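Local coordinates for protein Udp-n-acetylglucosamine pyrophosphorylase (Trypanosoma brucei, PDB 4BQH) that probably catalyses the formation of UDP-N-acetylglucosamine and diphosphate from UTP and N-acetylglucosamine 1-phosphate, at residues A[460-472]-A[509-523]. Sequence-based numbering, arbitrary orientation.
With SO4 (sulfate ion), chain B.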
loop_
_atom_site.group_PDB
_atom_site.type_symbol
_atom_site.label_atom_id
_atom_site.label_comp_id
_atom_site.label_asym_id
_atom_site.label_seq_id
_atom_site.Cartn_x
_atom_site.Cartn_y
_atom_site.Cartn_z
ATOM N N THR A 460 1.873 7.962 -22.553
ATOM C CA THR A 460 2.447 8.326 -23.840
ATOM C C THR A 460 3.081 7.127 -24.497
ATOM O O THR A 460 2.921 6.924 -25.691
ATOM C CB THR A 460 3.472 9.473 -23.712
ATOM O OG1 THR A 460 2.832 10.611 -23.125
ATOM C CG2 THR A 460 4.021 9.874 -25.076
ATOM N N ARG A 461 3.806 6.319 -23.722
ATOM C CA ARG A 461 4.355 5.099 -24.261
ATOM C C ARG A 461 3.245 4.163 -24.737
ATOM O O ARG A 461 3.379 3.541 -25.787
ATOM C CB ARG A 461 5.252 4.373 -23.238
ATOM C CG ARG A 461 6.617 5.033 -23.054
ATOM C CD ARG A 461 7.530 4.270 -22.084
ATOM N NE ARG A 461 7.007 4.157 -20.709
ATOM C CZ ARG A 461 7.248 5.026 -19.726
ATOM N NH1 ARG A 461 7.995 6.098 -19.954
ATOM N NH2 ARG A 461 6.754 4.823 -18.513
ATOM N N TRP A 462 2.152 4.058 -23.976
ATOM C CA TRP A 462 1.098 3.127 -24.364
ATOM C C TRP A 462 0.476 3.539 -25.667
ATOM O O TRP A 462 0.198 2.697 -26.537
ATOM C CB TRP A 462 -0.018 3.069 -23.349
ATOM C CG TRP A 462 0.333 2.513 -22.019
ATOM C CD1 TRP A 462 1.469 1.793 -21.654
ATOM C CD2 TRP A 462 -0.508 2.541 -20.838
ATOM N NE1 TRP A 462 1.406 1.445 -20.321
ATOM C CE2 TRP A 462 0.234 1.846 -19.786
ATOM C CE3 TRP A 462 -1.769 3.065 -20.549
ATOM C CZ2 TRP A 462 -0.278 1.697 -18.514
ATOM C CZ3 TRP A 462 -2.270 2.925 -19.256
ATOM C CH2 TRP A 462 -1.527 2.261 -18.256
ATOM N N LEU A 463 0.240 4.842 -25.805
ATOM C CA LEU A 463 -0.423 5.352 -27.010
ATOM C C LEU A 463 0.460 5.202 -28.252
ATOM O O LEU A 463 -0.034 4.788 -29.312
ATOM C CB LEU A 463 -0.842 6.811 -26.798
ATOM C CG LEU A 463 -1.584 7.439 -27.985
ATOM C CD1 LEU A 463 -2.801 6.596 -28.360
ATOM C CD2 LEU A 463 -1.992 8.869 -27.629
ATOM N N ILE A 464 1.758 5.503 -28.116
ATOM C CA ILE A 464 2.725 5.319 -29.224
ATOM C C ILE A 464 2.762 3.853 -29.657
ATOM O O ILE A 464 2.686 3.555 -30.847
ATOM C CB ILE A 464 4.131 5.854 -28.892
ATOM C CG1 ILE A 464 4.082 7.370 -28.828
ATOM C CG2 ILE A 464 5.173 5.451 -29.952
ATOM C CD1 ILE A 464 5.318 8.007 -28.246
ATOM N N THR A 465 2.787 2.942 -28.688
ATOM C CA THR A 465 2.693 1.507 -28.989
ATOM C C THR A 465 1.411 1.130 -29.733
ATOM O O THR A 465 1.449 0.358 -30.712
ATOM C CB THR A 465 2.805 0.664 -27.698
ATOM O OG1 THR A 465 4.086 0.905 -27.110
ATOM C CG2 THR A 465 2.653 -0.827 -28.011
ATOM N N ALA A 466 0.273 1.660 -29.282
ATOM C CA ALA A 466 -0.997 1.375 -29.954
ATOM C C ALA A 466 -0.990 1.908 -31.396
ATOM O O ALA A 466 -1.466 1.236 -32.318
ATOM C CB ALA A 466 -2.163 1.951 -29.177
ATOM N N LEU A 467 -0.424 3.103 -31.581
ATOM C CA LEU A 467 -0.332 3.706 -32.911
ATOM C C LEU A 467 0.566 2.907 -33.849
ATOM O O LEU A 467 0.236 2.722 -35.033
ATOM C CB LEU A 467 0.150 5.156 -32.805
ATOM C CG LEU A 467 -0.938 6.158 -32.401
ATOM C CD1 LEU A 467 -0.361 7.526 -32.035
ATOM C CD2 LEU A 467 -1.977 6.272 -33.513
ATOM N N GLU A 468 1.684 2.417 -33.321
ATOM C CA GLU A 468 2.632 1.628 -34.103
ATOM C C GLU A 468 2.076 0.261 -34.501
ATOM O O GLU A 468 2.388 -0.239 -35.588
ATOM C CB GLU A 468 3.965 1.467 -33.374
ATOM C CG GLU A 468 4.861 2.693 -33.460
ATOM C CD GLU A 468 6.081 2.599 -32.567
ATOM O OE1 GLU A 468 6.017 1.899 -31.527
ATOM O OE2 GLU A 468 7.106 3.230 -32.899
ATOM N N THR A 469 1.257 -0.335 -33.634
ATOM C CA THR A 469 0.589 -1.588 -33.975
ATOM C C THR A 469 -0.381 -1.379 -35.135
ATOM O O THR A 469 -0.406 -2.183 -36.074
ATOM C CB THR A 469 -0.127 -2.227 -32.771
ATOM O OG1 THR A 469 0.826 -2.434 -31.727
ATOM C CG2 THR A 469 -0.724 -3.588 -33.162
ATOM N N ALA A 470 -1.161 -0.296 -35.066
ATOM C CA ALA A 470 -2.082 0.070 -36.142
ATOM C C ALA A 470 -1.344 0.378 -37.447
ATOM O O ALA A 470 -1.836 0.039 -38.533
ATOM C CB ALA A 470 -2.964 1.230 -35.722
ATOM N N ALA A 471 -0.161 0.986 -37.336
ATOM C CA ALA A 471 0.715 1.232 -38.491
ATOM C C ALA A 471 1.076 -0.072 -39.213
ATOM O O ALA A 471 1.298 -0.079 -40.424
ATOM C CB ALA A 471 1.973 1.972 -38.069
ATOM N N MET A 472 1.138 -1.169 -38.459
ATOM C CA MET A 472 1.276 -2.501 -39.048
ATOM C C MET A 472 -0.118 -3.098 -39.238
ATOM O O MET A 472 -0.286 -4.309 -39.370
ATOM C CB MET A 472 2.158 -3.405 -38.172
ATOM C CG MET A 472 3.530 -2.836 -37.820
ATOM S SD MET A 472 4.382 -2.019 -39.190
ATOM C CE MET A 472 6.065 -1.940 -38.577
ATOM N N SER A 509 -7.902 2.237 -19.853
ATOM C CA SER A 509 -6.729 1.365 -19.915
ATOM C C SER A 509 -6.014 1.351 -18.589
ATOM O O SER A 509 -5.792 2.410 -18.002
ATOM C CB SER A 509 -5.747 1.895 -20.953
ATOM O OG SER A 509 -4.807 0.925 -21.316
ATOM N N VAL A 510 -5.624 0.148 -18.138
ATOM C CA VAL A 510 -4.762 0.031 -16.953
ATOM C C VAL A 510 -3.398 -0.544 -17.302
ATOM O O VAL A 510 -2.472 -0.460 -16.483
ATOM C CB VAL A 510 -5.379 -0.851 -15.837
ATOM C CG1 VAL A 510 -6.469 -0.097 -15.076
ATOM C CG2 VAL A 510 -5.864 -2.190 -16.395
ATOM N N GLY A 511 -3.249 -1.102 -18.502
ATOM C CA GLY A 511 -1.957 -1.629 -18.909
ATOM C C GLY A 511 -1.578 -1.405 -20.349
ATOM O O GLY A 511 -0.697 -2.090 -20.863
ATOM N N GLY A 512 -2.241 -0.461 -21.021
ATOM C CA GLY A 512 -1.943 -0.225 -22.439
ATOM C C GLY A 512 -2.949 -0.827 -23.409
ATOM O O GLY A 512 -2.925 -0.521 -24.593
ATOM N N GLU A 513 -3.837 -1.673 -22.903
ATOM C CA GLU A 513 -4.929 -2.261 -23.695
ATOM C C GLU A 513 -6.098 -1.296 -23.901
ATOM O O GLU A 513 -6.248 -0.292 -23.184
ATOM C CB GLU A 513 -5.446 -3.531 -22.976
ATOM C CG GLU A 513 -6.541 -3.291 -21.928
ATOM C CD GLU A 513 -6.082 -2.489 -20.703
ATOM O OE1 GLU A 513 -4.871 -2.407 -20.437
ATOM O OE2 GLU A 513 -6.942 -1.934 -20.007
ATOM N N GLY A 514 -6.946 -1.594 -24.884
ATOM C CA GLY A 514 -8.222 -0.914 -24.968
ATOM C C GLY A 514 -8.139 0.413 -25.701
ATOM O O GLY A 514 -9.079 1.202 -25.644
ATOM N N LEU A 515 -7.016 0.662 -26.373
ATOM C CA LEU A 515 -6.802 1.957 -27.043
ATOM C C LEU A 515 -7.191 1.946 -28.519
ATOM O O LEU A 515 -7.379 3.012 -29.111
ATOM C CB LEU A 515 -5.344 2.430 -26.905
ATOM C CG LEU A 515 -4.825 2.617 -25.471
ATOM C CD1 LEU A 515 -3.410 3.185 -25.487
ATOM C CD2 LEU A 515 -5.762 3.509 -24.671
ATOM N N ARG A 516 -7.322 0.757 -29.108
ATOM C CA ARG A 516 -7.575 0.662 -30.554
ATOM C C ARG A 516 -8.804 1.467 -30.954
ATOM O O ARG A 516 -8.754 2.232 -31.924
ATOM C CB ARG A 516 -7.731 -0.794 -31.010
ATOM C CG ARG A 516 -7.444 -0.981 -32.495
ATOM C CD ARG A 516 -8.318 -2.026 -33.193
ATOM N NE ARG A 516 -8.632 -3.203 -32.374
ATOM C CZ ARG A 516 -7.763 -4.162 -32.046
ATOM N NH1 ARG A 516 -6.496 -4.093 -32.444
ATOM N NH2 ARG A 516 -8.162 -5.187 -31.301
ATOM N N GLN A 517 -9.887 1.307 -30.197
ATOM C CA GLN A 517 -11.171 1.968 -30.459
ATOM C C GLN A 517 -11.069 3.493 -30.392
ATOM O O GLN A 517 -11.924 4.197 -30.935
ATOM C CB GLN A 517 -12.230 1.489 -29.462
ATOM C CG GLN A 517 -11.906 1.895 -28.025
ATOM C CD GLN A 517 -12.812 1.288 -26.978
ATOM O OE1 GLN A 517 -14.011 1.566 -26.937
ATOM N NE2 GLN A 517 -12.225 0.497 -26.079
ATOM N N HIS A 518 -10.029 3.999 -29.727
ATOM C CA HIS A 518 -9.847 5.450 -29.558
ATOM C C HIS A 518 -8.956 6.085 -30.590
ATOM O O HIS A 518 -8.855 7.320 -30.671
ATOM C CB HIS A 518 -9.321 5.751 -28.149
ATOM C CG HIS A 518 -10.310 5.442 -27.065
ATOM N ND1 HIS A 518 -11.335 6.263 -26.759
ATOM C CD2 HIS A 518 -10.417 4.344 -26.209
ATOM C CE1 HIS A 518 -12.056 5.723 -25.757
ATOM N NE2 HIS A 518 -11.488 4.553 -25.419
ATOM N N LEU A 519 -8.311 5.259 -31.401
ATOM C CA LEU A 519 -7.341 5.733 -32.360
ATOM C C LEU A 519 -7.910 6.665 -33.445
ATOM O O LEU A 519 -7.197 7.596 -33.857
ATOM C CB LEU A 519 -6.557 4.584 -32.981
ATOM C CG LEU A 519 -5.593 3.790 -32.078
ATOM C CD1 LEU A 519 -4.702 2.890 -32.919
ATOM C CD2 LEU A 519 -4.756 4.709 -31.189
ATOM N N PRO A 520 -9.172 6.442 -33.902
ATOM C CA PRO A 520 -9.648 7.398 -34.916
ATOM C C PRO A 520 -9.598 8.836 -34.406
ATOM O O PRO A 520 -9.098 9.695 -35.117
ATOM C CB PRO A 520 -11.098 6.960 -35.170
ATOM C CG PRO A 520 -11.070 5.478 -34.925
ATOM C CD PRO A 520 -10.120 5.312 -33.742
ATOM N N ARG A 521 -10.070 9.066 -33.183
ATOM C CA ARG A 521 -10.123 10.396 -32.589
ATOM C C ARG A 521 -8.715 10.951 -32.325
ATOM O O ARG A 521 -8.434 12.121 -32.591
ATOM C CB ARG A 521 -10.961 10.368 -31.310
ATOM C CG ARG A 521 -10.931 11.638 -30.468
ATOM C CD ARG A 521 -11.874 12.705 -31.000
ATOM N NE ARG A 521 -11.524 14.028 -30.480
ATOM C CZ ARG A 521 -11.136 15.053 -31.230
ATOM N NH1 ARG A 521 -11.061 14.929 -32.551
ATOM N NH2 ARG A 521 -10.836 16.212 -30.653
ATOM N N VAL A 522 -7.847 10.104 -31.780
ATOM C CA VAL A 522 -6.441 10.470 -31.516
ATOM C C VAL A 522 -5.728 10.878 -32.797
ATOM O O VAL A 522 -5.095 11.952 -32.868
ATOM C CB VAL A 522 -5.689 9.282 -30.860
ATOM C CG1 VAL A 522 -4.171 9.530 -30.823
ATOM C CG2 VAL A 522 -6.271 9.019 -29.481
ATOM N N ILE A 523 -5.845 10.047 -33.829
ATOM C CA ILE A 523 -5.223 10.337 -35.106
ATOM C C ILE A 523 -5.732 11.660 -35.711
ATOM O O ILE A 523 -4.925 12.445 -36.203
ATOM C CB ILE A 523 -5.361 9.155 -36.096
ATOM C CG1 ILE A 523 -4.415 8.038 -35.654
ATOM C CG2 ILE A 523 -5.034 9.578 -37.524
ATOM C CD1 ILE A 523 -4.606 6.737 -36.403
HETATM S S SO4 B . -6.659 -3.227 -27.894
HETATM O O1 SO4 B . -7.101 -4.105 -29.007
HETATM O O2 SO4 B . -5.221 -2.933 -28.099
HETATM O O3 SO4 B . -6.808 -3.931 -26.591
HETATM O O4 SO4 B . -7.453 -1.976 -27.920
HETATM O O HOH W 1 -0.475 0.103 -25.873
#
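In the C-terminal region of this UDPGP-family enzyme, the indole of W462, set by CH-pi contacts on the G511-G512 backbone, and a knob-into-hole contact of L519 join helix 448-471 to the loop and helix that follow strand 501-504. W462 has CG anti to its carbonyl carbon (chi1 -66°), which lays one ring face on the turn. G512 CA lies 3.7 Å from the centroid of the W462 five-membered ring, 22° off its normal, and G511 CA sits over the six-membered ring, both CH-pi contacts. The G512 amide N also lies above this face, but its bond goes to S509 OG, closing an ST motif, while S509 OG donates to E513 O at 2.7 Å on an in-plane lone pair. E513, its chain bent at chi2, curls back, and its carboxylate takes V510 N and G511 N, one on each oxygen, through syn lone pairs; R157 of helix 147-166 adds a salt bridge. No direct hydrogen bond spans the segments, yet one water donates to W462 O and G512 O, 2.8 Å from each.

Farther along, the axes of 460-471 and 519-523 make an angle of 103°. L519 enters the hole formed by L463, A466, L467 and A470, its CD1 3.7 Å from A470 CB and its CD2 3.9 Å from L463 CD1. L463 and V522 meet tip to tip, CD2 to CG1 at 3.9 Å, beside I536 of strand 533-536. Across the segments, cohesion is therefore apolar and aromatic with one water bridge, whereas the polar bonds within 509-513 fix the turn's shape against the indole.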